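Local coordinates for protein PrgB (Enterococcus faecalis, PDB 6EVU) that promotes cell aggregation, biofilm formation and conjugation by binding and compacting DNA, this chain being the adhesin domain of a longer cell-wall-anchored protein, at residues A[138-147]-A[158-166]; A[279-287]-A[297-305]. All coordinates share one frame; numbering follows the deposited sequence.

Interaction 1. Residues A[138-147]-A[158-166]; sequences SPSQSGTLNA and FIGTNRVNG
Thr161 packs against the loop 138-144 and Leu145. Thr161 CG2 lies 3.6 Å from Leu145 CD2, and the two side chains cross at about a right angle. With OG1 anti to the backbone N (chi1 -170°), CG2 is turned to Leu145 and the Pro139 ring, and OG1 to Ser140. The Pro139 ring is buried here. Val164 N reaches Pro139 O at 2.8 Å, a fairly straight bond (166°). Arg163 lays one guanidinium face over the ring, with Arg163 NH1 3.5 Å from Pro139 CB. That guanidinium also bonds to Lys167 O and Ser297 O. Before Thr161 the strands pair: Asn146 N bonds to Gly160 O at 2.7 Å, and Gly160 N returns a bond to Asn146 O. On one face Leu145 CD1 touches Ile159 CG2 at 3.9 Å. The Asn146 amide turns to the other face, where its ND2 bonds to Lys74 O and Leu72 O. Within the loop, Thr144 O takes hydroxyl bonds from Ser138 OG and Ser140 OG, the second on a lone pair in the carbonyl plane. A water joins Asn146 OD1, Thr144 OG1 and Thr161 OG1.

The open side is looser. The exposed side chains of Val164 and Gln141 meet there. One water joins Ser138 O, Ser140 O and Asn165 ND2; another links Gln141 N to Asn162 ND2. An ST turn at Ser138 and a type I turn, Ser140 to Gly143, lead into an antiparallel beta hairpin, strands 145-150 and 157-160.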
ATOM      1  N   SER A 138     -10.011  -0.058  11.135  1.00 26.62           N
ATOM      2  CA  SER A 138      -9.163  -0.970  11.903  1.00 26.13           C
ATOM      3  C   SER A 138     -10.022  -2.019  12.568  1.00 25.78           C
ATOM      4  O   SER A 138     -11.039  -1.664  13.173  1.00 28.34           O
ATOM      5  CB  SER A 138      -8.345  -0.253  12.990  1.00 28.24           C
ATOM      6  OG  SER A 138      -7.905  -1.163  14.023  1.00 27.56           O
ATOM      7  N   PRO A 139      -9.614  -3.291  12.542  1.00 26.25           N
ATOM      8  CA  PRO A 139     -10.354  -4.353  13.254  1.00 28.76           C
ATOM      9  C   PRO A 139      -9.929  -4.625  14.694  1.00 28.93           C
ATOM     10  O   PRO A 139     -10.371  -5.643  15.259  1.00 30.74           O
ATOM     11  CB  PRO A 139     -10.044  -5.592  12.403  1.00 28.91           C
ATOM     12  CG  PRO A 139      -8.567  -5.351  12.062  1.00 26.18           C
ATOM     13  CD  PRO A 139      -8.499  -3.827  11.734  1.00 26.79           C
ATOM     14  N   SER A 140      -9.038  -3.807  15.284  1.00 28.27           N
ATOM     15  CA  SER A 140      -8.624  -4.073  16.660  1.00 27.13           C
ATOM     16  C   SER A 140      -9.609  -3.435  17.640  1.00 32.38           C
ATOM     17  O   SER A 140     -10.409  -2.535  17.293  1.00 29.88           O
ATOM     18  CB  SER A 140      -7.203  -3.550  16.936  1.00 27.87           C
ATOM     19  OG  SER A 140      -7.121  -2.146  16.706  1.00 28.66           O
ATOM     20  N   GLN A 141      -9.519  -3.909  18.882  1.00 30.26           N
ATOM     21  CA  GLN A 141     -10.445  -3.447  19.915  1.00 32.09           C
ATOM     22  C   GLN A 141     -10.302  -1.953  20.124  1.00 30.99           C
ATOM     23  O   GLN A 141     -11.309  -1.248  20.325  1.00 32.69           O
ATOM     24  CB  GLN A 141     -10.196  -4.205  21.231  1.00 33.40           C
ATOM     25  CG  GLN A 141     -11.162  -3.878  22.369  1.00 40.41           C
ATOM     26  CD  GLN A 141     -12.582  -4.211  21.957  1.00 51.24           C
ATOM     27  OE1 GLN A 141     -12.836  -5.288  21.389  1.00 48.27           O
ATOM     28  NE2 GLN A 141     -13.508  -3.273  22.184  1.00 53.14           N
ATOM     29  N   SER A 142      -9.061  -1.458  20.093  1.00 30.22           N
ATOM     30  CA  SER A 142      -8.780  -0.048  20.248  1.00 29.23           C
ATOM     31  C   SER A 142      -9.060   0.732  18.983  1.00 31.36           C
ATOM     32  O   SER A 142      -8.955   1.958  19.013  1.00 30.55           O
ATOM     33  CB  SER A 142      -7.323   0.154  20.657  1.00 25.55           C
ATOM     34  OG  SER A 142      -6.440  -0.259  19.601  1.00 29.52           O
ATOM     35  N   GLY A 143      -9.328   0.063  17.856  1.00 30.47           N
ATOM     36  CA  GLY A 143      -9.529   0.824  16.631  1.00 25.68           C
ATOM     37  C   GLY A 143      -8.314   1.593  16.147  1.00 28.55           C
ATOM     38  O   GLY A 143      -8.465   2.605  15.434  1.00 31.48           O
ATOM     39  N   THR A 144      -7.111   1.095  16.439  1.00 24.97           N
ATOM     40  CA  THR A 144      -5.874   1.731  16.015  1.00 25.73           C
ATOM     41  C   THR A 144      -5.171   0.836  15.012  1.00 27.95           C
ATOM     42  O   THR A 144      -5.508  -0.342  14.845  1.00 24.69           O
ATOM     43  CB  THR A 144      -4.922   1.980  17.197  1.00 24.52           C
ATOM     44  OG1 THR A 144      -4.624   0.743  17.840  1.00 24.92           O
ATOM     45  CG2 THR A 144      -5.599   2.933  18.221  1.00 27.36           C
ATOM     46  N   LEU A 145      -4.146   1.390  14.372  1.00 22.76           N
ATOM     47  CA  LEU A 145      -3.253   0.578  13.546  1.00 21.27           C
ATOM     48  C   LEU A 145      -1.828   0.852  13.974  1.00 23.50           C
ATOM     49  O   LEU A 145      -1.509   1.939  14.480  1.00 25.58           O
ATOM     50  CB  LEU A 145      -3.368   0.893  12.025  1.00 21.05           C
ATOM     51  CG  LEU A 145      -4.699   0.517  11.404  1.00 22.15           C
ATOM     52  CD1 LEU A 145      -4.763   1.236  10.050  1.00 24.42           C
ATOM     53  CD2 LEU A 145      -5.034  -0.938  11.337  1.00 23.54           C
ATOM     54  N   ASN A 146      -0.945  -0.145  13.760  1.00 21.60           N
ATOM     55  CA  ASN A 146       0.467   0.055  13.977  1.00 18.03           C
ATOM     56  C   ASN A 146       1.132   0.232  12.619  1.00 20.84           C
ATOM     57  O   ASN A 146       0.752  -0.408  11.649  1.00 25.42           O
ATOM     58  CB  ASN A 146       1.079  -1.142  14.695  1.00 23.61           C
ATOM     59  CG  ASN A 146       0.250  -1.594  15.889  1.00 26.27           C
ATOM     60  OD1 ASN A 146      -0.208  -0.769  16.678  1.00 28.41           O
ATOM     61  ND2 ASN A 146       0.041  -2.924  16.022  1.00 24.25           N
ATOM     62  N   ALA A 147       2.178   1.051  12.597  1.00 21.89           N
ATOM     63  CA  ALA A 147       2.895   1.304  11.365  1.00 22.70           C
ATOM     64  C   ALA A 147       4.373   1.236  11.649  1.00 26.57           C
ATOM     65  O   ALA A 147       4.853   1.699  12.692  1.00 25.05           O
ATOM     66  CB  ALA A 147       2.552   2.669  10.777  1.00 24.23           C
ATOM     67  N   PHE A 158       4.864  -0.602   6.581  1.00 23.10           N
ATOM     68  CA  PHE A 158       4.210  -1.845   6.986  1.00 23.88           C
ATOM     69  C   PHE A 158       3.151  -1.468   7.988  1.00 23.28           C
ATOM     70  O   PHE A 158       3.443  -0.717   8.917  1.00 26.40           O
ATOM     71  CB  PHE A 158       5.211  -2.816   7.624  1.00 25.12           C
ATOM     72  CG  PHE A 158       6.282  -3.316   6.672  1.00 24.66           C
ATOM     73  CD1 PHE A 158       7.351  -2.491   6.349  1.00 26.68           C
ATOM     74  CD2 PHE A 158       6.239  -4.621   6.124  1.00 31.18           C
ATOM     75  CE1 PHE A 158       8.396  -2.963   5.472  1.00 35.53           C
ATOM     76  CE2 PHE A 158       7.255  -5.069   5.217  1.00 31.16           C
ATOM     77  CZ  PHE A 158       8.305  -4.243   4.912  1.00 33.30           C
ATOM     78  N   ILE A 159       1.912  -1.928   7.792  1.00 20.59           N
ATOM     79  CA  ILE A 159       0.808  -1.459   8.632  1.00 20.31           C
ATOM     80  C   ILE A 159      -0.006  -2.654   9.090  1.00 22.78           C
ATOM     81  O   ILE A 159      -0.339  -3.548   8.296  1.00 23.73           O
ATOM     82  CB  ILE A 159      -0.058  -0.423   7.855  1.00 22.70           C
ATOM     83  CG1 ILE A 159       0.780   0.897   7.676  1.00 26.86           C
ATOM     84  CG2 ILE A 159      -1.451  -0.143   8.575  1.00 22.38           C
ATOM     85  CD1 ILE A 159       0.175   1.937   6.845  1.00 38.21           C
ATOM     86  N   GLY A 160      -0.427  -2.637  10.362  1.00 21.70           N
ATOM     87  CA  GLY A 160      -1.258  -3.758  10.790  1.00 23.27           C
ATOM     88  C   GLY A 160      -1.693  -3.599  12.234  1.00 23.16           C
ATOM     89  O   GLY A 160      -1.225  -2.704  12.947  1.00 23.22           O
ATOM     90  N   THR A 161      -2.571  -4.513  12.659  1.00 22.04           N
ATOM     91  CA  THR A 161      -3.038  -4.556  14.047  1.00 22.64           C
ATOM     92  C   THR A 161      -3.654  -5.933  14.303  1.00 29.95           C
ATOM     93  O   THR A 161      -3.686  -6.789  13.430  1.00 25.90           O
ATOM     94  CB  THR A 161      -4.021  -3.408  14.328  1.00 23.09           C
ATOM     95  OG1 THR A 161      -4.264  -3.372  15.763  1.00 24.04           O
ATOM     96  CG2 THR A 161      -5.358  -3.661  13.641  1.00 24.64           C
ATOM     97  N   ASN A 162      -4.119  -6.137  15.512  1.00 24.99           N
ATOM     98  CA  ASN A 162      -4.829  -7.344  15.908  1.00 31.06           C
ATOM     99  C   ASN A 162      -6.212  -7.377  15.275  1.00 27.75           C
ATOM    100  O   ASN A 162      -6.915  -6.365  15.273  1.00 29.46           O
ATOM    101  CB  ASN A 162      -4.957  -7.274  17.446  1.00 34.12           C
ATOM    102  CG  ASN A 162      -5.579  -8.459  18.038  1.00 40.02           C
ATOM    103  OD1 ASN A 162      -5.298  -9.599  17.664  1.00 35.68           O
ATOM    104  ND2 ASN A 162      -6.389  -8.216  19.044  1.00 38.99           N
ATOM    105  N   ARG A 163      -6.691  -8.555  14.885  1.00 26.99           N
ATOM    106  CA  ARG A 163      -8.053  -8.620  14.351  1.00 28.99           C
ATOM    107  C   ARG A 163      -9.000  -9.194  15.406  1.00 32.96           C
ATOM    108  O   ARG A 163      -8.896 -10.369  15.753  1.00 34.63           O
ATOM    109  CB  ARG A 163      -8.108  -9.466  13.076  1.00 28.99           C
ATOM    110  CG  ARG A 163      -9.510  -9.582  12.525  1.00 32.64           C
ATOM    111  CD  ARG A 163      -9.584 -10.272  11.146  1.00 36.49           C
ATOM    112  NE  ARG A 163      -9.014  -9.460  10.068  1.00 31.83           N
ATOM    113  CZ  ARG A 163      -9.645  -8.412   9.552  1.00 33.88           C
ATOM    114  NH1 ARG A 163     -10.838  -8.078  10.007  1.00 33.52           N
ATOM    115  NH2 ARG A 163      -9.111  -7.722   8.574  1.00 31.91           N
ATOM    116  N   VAL A 164      -9.953  -8.385  15.890  1.00 31.38           N
ATOM    117  CA  VAL A 164     -11.004  -8.892  16.768  1.00 32.84           C
ATOM    118  C   VAL A 164     -12.373  -8.933  16.094  1.00 35.31           C
ATOM    119  O   VAL A 164     -13.304  -9.521  16.661  1.00 38.11           O
ATOM    120  CB  VAL A 164     -11.113  -8.072  18.079  1.00 38.76           C
ATOM    121  CG1 VAL A 164      -9.789  -7.934  18.782  1.00 37.03           C
ATOM    122  CG2 VAL A 164     -11.693  -6.720  17.838  1.00 44.40           C
ATOM    123  N   ASN A 165     -12.554  -8.274  14.955  1.00 36.64           N
ATOM    124  CA  ASN A 165     -13.860  -8.278  14.294  1.00 38.31           C
ATOM    125  C   ASN A 165     -13.618  -8.358  12.801  1.00 38.50           C
ATOM    126  O   ASN A 165     -12.492  -8.598  12.358  1.00 39.85           O
ATOM    127  CB  ASN A 165     -14.690  -7.049  14.687  1.00 34.66           C
ATOM    128  CG  ASN A 165     -13.949  -5.762  14.402  1.00 39.05           C
ATOM    129  OD1 ASN A 165     -13.449  -5.575  13.297  1.00 35.61           O
ATOM    130  ND2 ASN A 165     -13.875  -4.875  15.386  1.00 34.69           N
ATOM    131  N   GLY A 166     -14.678  -8.149  12.013  1.00 38.06           N
ATOM    132  CA  GLY A 166     -14.574  -8.300  10.581  1.00 39.05           C
ATOM    133  C   GLY A 166     -14.260  -7.040   9.791  1.00 40.71           C
ATOM    134  O   GLY A 166     -14.347  -7.073   8.560  1.00 39.70           O
TER
HETATM  135  O   HOH W   1     -12.366  -2.252  15.553  1.00 32.35           O
HETATM  136  O   HOH W   2      -7.610  -5.725  20.067  1.00 31.57           O
HETATM  137  O   HOH W   3      -2.800  -1.380  17.254  1.00 25.47           O

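Interaction 2. Residues A[279-287]-A[297-305]; sequences RISFSFGMT and SSAQWFAFS
Phe302 fits flat over the face of Phe284 in an offset stack. The ring centroids are 4.2 Å apart and the planes 12° from parallel. Phe302 CB also sits over the Phe284 face, 3.8 Å from the ring centroid, a CH-pi contact. The CZ end of Phe302 butts against the edge of Phe282, with Phe302 CZ 3.5 Å from Phe282 CE2. These two planes are 51° apart, and the three rings form an aromatic cluster. Further along, the tip of Ile280 meets the edge of the Phe304 ring, with Ile280 CD1 3.8 Å from Phe304 CZ.

At the other end Met286 and Gln300 run alongside one another, pointing opposite ways. The Met286 end fits against the backbone of 297-299. Met286 SD is 3.2 Å from Ala299 N, and the bend at chi3 (73°) turns CE onto that backbone. Gln300 lies at the Phe284 edge, and Gln300 OE1 is 3.4 Å from Met286 CG. Gln300 NE2 bonds to Gly285 O from above the carbonyl plane. A water bridges Gln300 OE1 to Phe284 O.

Strand 280-287 lies between strands 169-179 and 211-215 in one sheet. Strand 299-302 pairs with 157-160 in another. The side chains between the two sheets make up this contact. Strand 193-197 touches this packing through Tyr195 and Leu197.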
ATOM      1  N   ARG A 279      -2.324  16.073  -7.014  1.00 33.25           N
ATOM      2  CA  ARG A 279      -1.682  15.410  -5.884  1.00 31.35           C
ATOM      3  C   ARG A 279      -2.148  13.958  -5.755  1.00 28.51           C
ATOM      4  O   ARG A 279      -3.356  13.666  -5.818  1.00 31.76           O
ATOM      5  CB  ARG A 279      -2.011  16.199  -4.594  1.00 29.99           C
ATOM      6  CG  ARG A 279      -1.153  15.744  -3.364  1.00 29.10           C
ATOM      7  CD  ARG A 279      -1.438  16.635  -2.134  1.00 31.84           C
ATOM      8  NE  ARG A 279      -1.036  18.031  -2.340  1.00 30.92           N
ATOM      9  CZ  ARG A 279      -1.767  19.093  -2.065  1.00 35.44           C
ATOM     10  NH1 ARG A 279      -3.016  18.976  -1.588  1.00 34.80           N
ATOM     11  NH2 ARG A 279      -1.249  20.291  -2.290  1.00 38.22           N
ATOM     12  N   ILE A 280      -1.192  13.056  -5.576  1.00 29.40           N
ATOM     13  CA  ILE A 280      -1.482  11.635  -5.367  1.00 29.04           C
ATOM     14  C   ILE A 280      -2.197  11.422  -4.045  1.00 29.51           C
ATOM     15  O   ILE A 280      -1.721  11.849  -2.988  1.00 29.07           O
ATOM     16  CB  ILE A 280      -0.180  10.821  -5.376  1.00 26.83           C
ATOM     17  CG1 ILE A 280       0.401  10.831  -6.800  1.00 27.25           C
ATOM     18  CG2 ILE A 280      -0.430   9.389  -4.867  1.00 30.79           C
ATOM     19  CD1 ILE A 280       1.742  10.088  -6.869  1.00 32.04           C
ATOM     20  N   SER A 281      -3.279  10.669  -4.078  1.00 27.03           N
ATOM     21  CA  SER A 281      -3.980  10.355  -2.818  1.00 26.66           C
ATOM     22  C   SER A 281      -4.919   9.188  -3.063  1.00 26.81           C
ATOM     23  O   SER A 281      -5.642   9.192  -4.057  1.00 28.70           O
ATOM     24  CB  SER A 281      -4.770  11.550  -2.342  1.00 30.81           C
ATOM     25  OG  SER A 281      -5.339  11.293  -1.048  1.00 31.50           O
ATOM     26  N   PHE A 282      -4.877   8.178  -2.209  1.00 25.16           N
ATOM     27  CA  PHE A 282      -5.690   6.978  -2.417  1.00 28.41           C
ATOM     28  C   PHE A 282      -5.658   6.209  -1.106  1.00 29.89           C
ATOM     29  O   PHE A 282      -4.920   6.578  -0.176  1.00 26.79           O
ATOM     30  CB  PHE A 282      -5.156   6.122  -3.574  1.00 31.79           C
ATOM     31  CG  PHE A 282      -3.759   5.614  -3.326  1.00 29.39           C
ATOM     32  CD1 PHE A 282      -2.655   6.407  -3.569  1.00 28.18           C
ATOM     33  CD2 PHE A 282      -3.576   4.318  -2.805  1.00 28.39           C
ATOM     34  CE1 PHE A 282      -1.370   5.966  -3.275  1.00 26.80           C
ATOM     35  CE2 PHE A 282      -2.298   3.837  -2.514  1.00 28.29           C
ATOM     36  CZ  PHE A 282      -1.186   4.669  -2.738  1.00 28.49           C
ATOM     37  N   SER A 283      -6.477   5.140  -1.012  1.00 26.32           N
ATOM     38  CA  SER A 283      -6.389   4.288   0.187  1.00 26.79           C
ATOM     39  C   SER A 283      -5.955   2.862  -0.130  1.00 28.91           C
ATOM     40  O   SER A 283      -6.178   2.340  -1.238  1.00 28.56           O
ATOM     41  CB  SER A 283      -7.732   4.260   0.943  1.00 27.62           C
ATOM     42  OG  SER A 283      -7.999   5.564   1.380  1.00 29.56           O
ATOM     43  N   PHE A 284      -5.337   2.203   0.853  1.00 27.08           N
ATOM     44  CA  PHE A 284      -4.969   0.797   0.666  1.00 26.31           C
ATOM     45  C   PHE A 284      -5.373   0.024   1.913  1.00 31.39           C
ATOM     46  O   PHE A 284      -5.473   0.589   2.997  1.00 26.18           O
ATOM     47  CB  PHE A 284      -3.456   0.611   0.325  1.00 25.67           C
ATOM     48  CG  PHE A 284      -2.515   1.147   1.409  1.00 25.83           C
ATOM     49  CD1 PHE A 284      -2.094   0.334   2.433  1.00 23.26           C
ATOM     50  CD2 PHE A 284      -2.080   2.465   1.357  1.00 23.57           C
ATOM     51  CE1 PHE A 284      -1.226   0.820   3.424  1.00 24.18           C
ATOM     52  CE2 PHE A 284      -1.182   2.967   2.358  1.00 26.55           C
ATOM     53  CZ  PHE A 284      -0.793   2.120   3.389  1.00 24.54           C
ATOM     54  N   GLY A 285      -5.528  -1.285   1.807  1.00 28.22           N
ATOM     55  CA  GLY A 285      -5.952  -1.997   2.988  1.00 29.33           C
ATOM     56  C   GLY A 285      -6.097  -3.482   2.778  1.00 27.26           C
ATOM     57  O   GLY A 285      -5.492  -4.075   1.867  1.00 31.15           O
ATOM     58  N   MET A 286      -6.780  -4.084   3.733  1.00 28.93           N
ATOM     59  CA  MET A 286      -7.042  -5.516   3.719  1.00 28.66           C
ATOM     60  C   MET A 286      -8.502  -5.746   4.071  1.00 34.32           C
ATOM     61  O   MET A 286      -9.000  -5.159   5.035  1.00 32.14           O
ATOM     62  CB  MET A 286      -6.140  -6.266   4.710  1.00 29.10           C
ATOM     63  CG  MET A 286      -4.682  -5.790   4.662  1.00 29.93           C
ATOM     64  SD  MET A 286      -3.712  -6.591   6.004  1.00 29.97           S
ATOM     65  CE  MET A 286      -3.562  -8.282   5.350  1.00 28.75           C
ATOM     66  N   THR A 287      -9.170  -6.639   3.321  1.00 39.86           N
ATOM     67  CA  THR A 287     -10.573  -6.951   3.574  1.00 40.34           C
ATOM     68  C   THR A 287     -10.803  -8.460   3.693  1.00 34.41           C
ATOM     69  O   THR A 287     -10.260  -9.258   2.920  1.00 42.61           O
ATOM     70  CB  THR A 287     -11.483  -6.369   2.488  1.00 38.99           C
ATOM     71  OG1 THR A 287     -12.826  -6.544   2.926  1.00 42.92           O
ATOM     72  CG2 THR A 287     -11.263  -7.075   1.118  1.00 46.67           C
ATOM     73  N   SER A 297      -4.658 -11.798   8.507  1.00 29.40           N
ATOM     74  CA  SER A 297      -5.488 -10.978   7.628  1.00 32.04           C
ATOM     75  C   SER A 297      -5.554  -9.517   8.067  1.00 31.35           C
ATOM     76  O   SER A 297      -6.510  -8.803   7.703  1.00 31.93           O
ATOM     77  CB  SER A 297      -6.898 -11.569   7.528  1.00 34.59           C
ATOM     78  OG  SER A 297      -7.592 -11.472   8.773  1.00 35.59           O
ATOM     79  N   SER A 298      -4.559  -9.056   8.864  1.00 28.58           N
ATOM     80  CA  SER A 298      -4.600  -7.695   9.364  1.00 26.07           C
ATOM     81  C   SER A 298      -3.227  -7.011   9.449  1.00 23.70           C
ATOM     82  O   SER A 298      -3.102  -5.993  10.148  1.00 26.53           O
ATOM     83  CB  SER A 298      -5.303  -7.636  10.766  1.00 28.21           C
ATOM     84  OG  SER A 298      -4.769  -8.635  11.663  1.00 29.81           O
ATOM     85  N   ALA A 299      -2.210  -7.493   8.740  1.00 26.39           N
ATOM     86  CA  ALA A 299      -0.998  -6.700   8.594  1.00 26.82           C
ATOM     87  C   ALA A 299      -0.475  -6.859   7.169  1.00 25.88           C
ATOM     88  O   ALA A 299      -0.500  -7.955   6.613  1.00 28.75           O
ATOM     89  CB  ALA A 299       0.095  -7.167   9.560  1.00 27.28           C
ATOM     90  N   GLN A 300       0.031  -5.747   6.610  1.00 26.47           N
ATOM     91  CA  GLN A 300       0.440  -5.795   5.209  1.00 26.32           C
ATOM     92  C   GLN A 300       1.666  -4.915   4.998  1.00 27.06           C
ATOM     93  O   GLN A 300       1.986  -4.022   5.785  1.00 27.69           O
ATOM     94  CB  GLN A 300      -0.713  -5.316   4.297  1.00 26.56           C
ATOM     95  CG  GLN A 300      -0.915  -3.801   4.391  1.00 25.84           C
ATOM     96  CD  GLN A 300      -2.240  -3.366   3.770  1.00 34.87           C
ATOM     97  OE1 GLN A 300      -3.101  -2.792   4.408  1.00 27.93           O
ATOM     98  NE2 GLN A 300      -2.381  -3.619   2.482  1.00 29.40           N
ATOM     99  N   TRP A 301       2.326  -5.167   3.851  1.00 24.69           N
ATOM    100  CA  TRP A 301       3.398  -4.299   3.384  1.00 27.42           C
ATOM    101  C   TRP A 301       2.855  -3.526   2.199  1.00 26.88           C
ATOM    102  O   TRP A 301       2.362  -4.152   1.259  1.00 28.92           O
ATOM    103  CB  TRP A 301       4.591  -5.169   2.969  1.00 27.95           C
ATOM    104  CG  TRP A 301       5.705  -4.396   2.288  1.00 27.90           C
ATOM    105  CD1 TRP A 301       5.999  -3.091   2.464  1.00 31.42           C
ATOM    106  CD2 TRP A 301       6.656  -4.897   1.324  1.00 32.15           C
ATOM    107  NE1 TRP A 301       7.055  -2.705   1.673  1.00 34.33           N
ATOM    108  CE2 TRP A 301       7.476  -3.802   0.961  1.00 30.23           C
ATOM    109  CE3 TRP A 301       6.859  -6.143   0.704  1.00 35.23           C
ATOM    110  CZ2 TRP A 301       8.521  -3.945   0.014  1.00 38.07           C
ATOM    111  CZ3 TRP A 301       7.908  -6.280  -0.204  1.00 41.09           C
ATOM    112  CH2 TRP A 301       8.692  -5.178  -0.555  1.00 47.28           C
ATOM    113  N   PHE A 302       2.925  -2.199   2.249  1.00 27.80           N
ATOM    114  CA  PHE A 302       2.522  -1.362   1.119  1.00 26.82           C
ATOM    115  C   PHE A 302       3.756  -0.600   0.654  1.00 22.82           C
ATOM    116  O   PHE A 302       4.213   0.314   1.327  1.00 26.45           O
ATOM    117  CB  PHE A 302       1.392  -0.376   1.431  1.00 27.59           C
ATOM    118  CG  PHE A 302       0.955   0.330   0.185  1.00 28.17           C
ATOM    119  CD1 PHE A 302       0.120  -0.349  -0.722  1.00 34.05           C
ATOM    120  CD2 PHE A 302       1.517   1.522  -0.177  1.00 30.18           C
ATOM    121  CE1 PHE A 302      -0.256   0.230  -1.913  1.00 32.75           C
ATOM    122  CE2 PHE A 302       1.168   2.130  -1.432  1.00 31.61           C
ATOM    123  CZ  PHE A 302       0.293   1.476  -2.279  1.00 32.80           C
ATOM    124  N   ALA A 303       4.255  -0.940  -0.530  1.00 26.93           N
ATOM    125  CA  ALA A 303       5.380  -0.241  -1.134  1.00 31.30           C
ATOM    126  C   ALA A 303       4.868   0.729  -2.192  1.00 30.14           C
ATOM    127  O   ALA A 303       3.976   0.374  -2.976  1.00 35.98           O
ATOM    128  CB  ALA A 303       6.331  -1.245  -1.784  1.00 29.47           C
ATOM    129  N   PHE A 304       5.458   1.915  -2.227  1.00 28.15           N
ATOM    130  CA  PHE A 304       5.120   2.953  -3.192  1.00 29.17           C
ATOM    131  C   PHE A 304       6.247   3.137  -4.188  1.00 29.64           C
ATOM    132  O   PHE A 304       7.374   3.405  -3.788  1.00 31.47           O
ATOM    133  CB  PHE A 304       4.870   4.297  -2.525  1.00 28.76           C
ATOM    134  CG  PHE A 304       4.563   5.367  -3.504  1.00 30.94           C
ATOM    135  CD1 PHE A 304       3.276   5.479  -4.014  1.00 29.72           C
ATOM    136  CD2 PHE A 304       5.573   6.260  -3.962  1.00 29.58           C
ATOM    137  CE1 PHE A 304       2.969   6.491  -4.970  1.00 29.77           C
ATOM    138  CE2 PHE A 304       5.249   7.299  -4.893  1.00 28.19           C
ATOM    139  CZ  PHE A 304       3.972   7.396  -5.405  1.00 30.48           C
ATOM    140  N   SER A 305       5.932   3.030  -5.488  1.00 28.81           N
ATOM    141  CA  SER A 305       6.931   3.341  -6.510  1.00 34.48           C
ATOM    142  C   SER A 305       6.222   3.638  -7.818  1.00 30.83           C
ATOM    143  O   SER A 305       5.014   3.461  -7.953  1.00 32.38           O
ATOM    144  CB  SER A 305       7.926   2.186  -6.725  1.00 31.46           C
ATOM    145  OG  SER A 305       7.424   1.220  -7.634  1.00 35.30           O
TER
HETATM  146  O   HOH W   4      -3.948  -0.121   5.386  1.00 24.35           O

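How the interactions relate
From the N terminus, residues 138-147 leave strand 124-137 and enter the hairpin. Interaction 1 closes the short loop back to 158-166. The chain then runs through strand 169-179 and on to 280-287, where interaction 2 closes a second short loop with 297-305. The two loops follow in series and neither encloses the other. They meet in space through two probable hydrogen bonds, Ile159 O with Gln300 N and Thr161 O with Ser298 OG. Interaction 1 supplies one hairpin of its sheet. Interaction 2 packs that sheet onto the sheet of strand 280-287, and Ile159 CD1 touches Phe284 CZ between them.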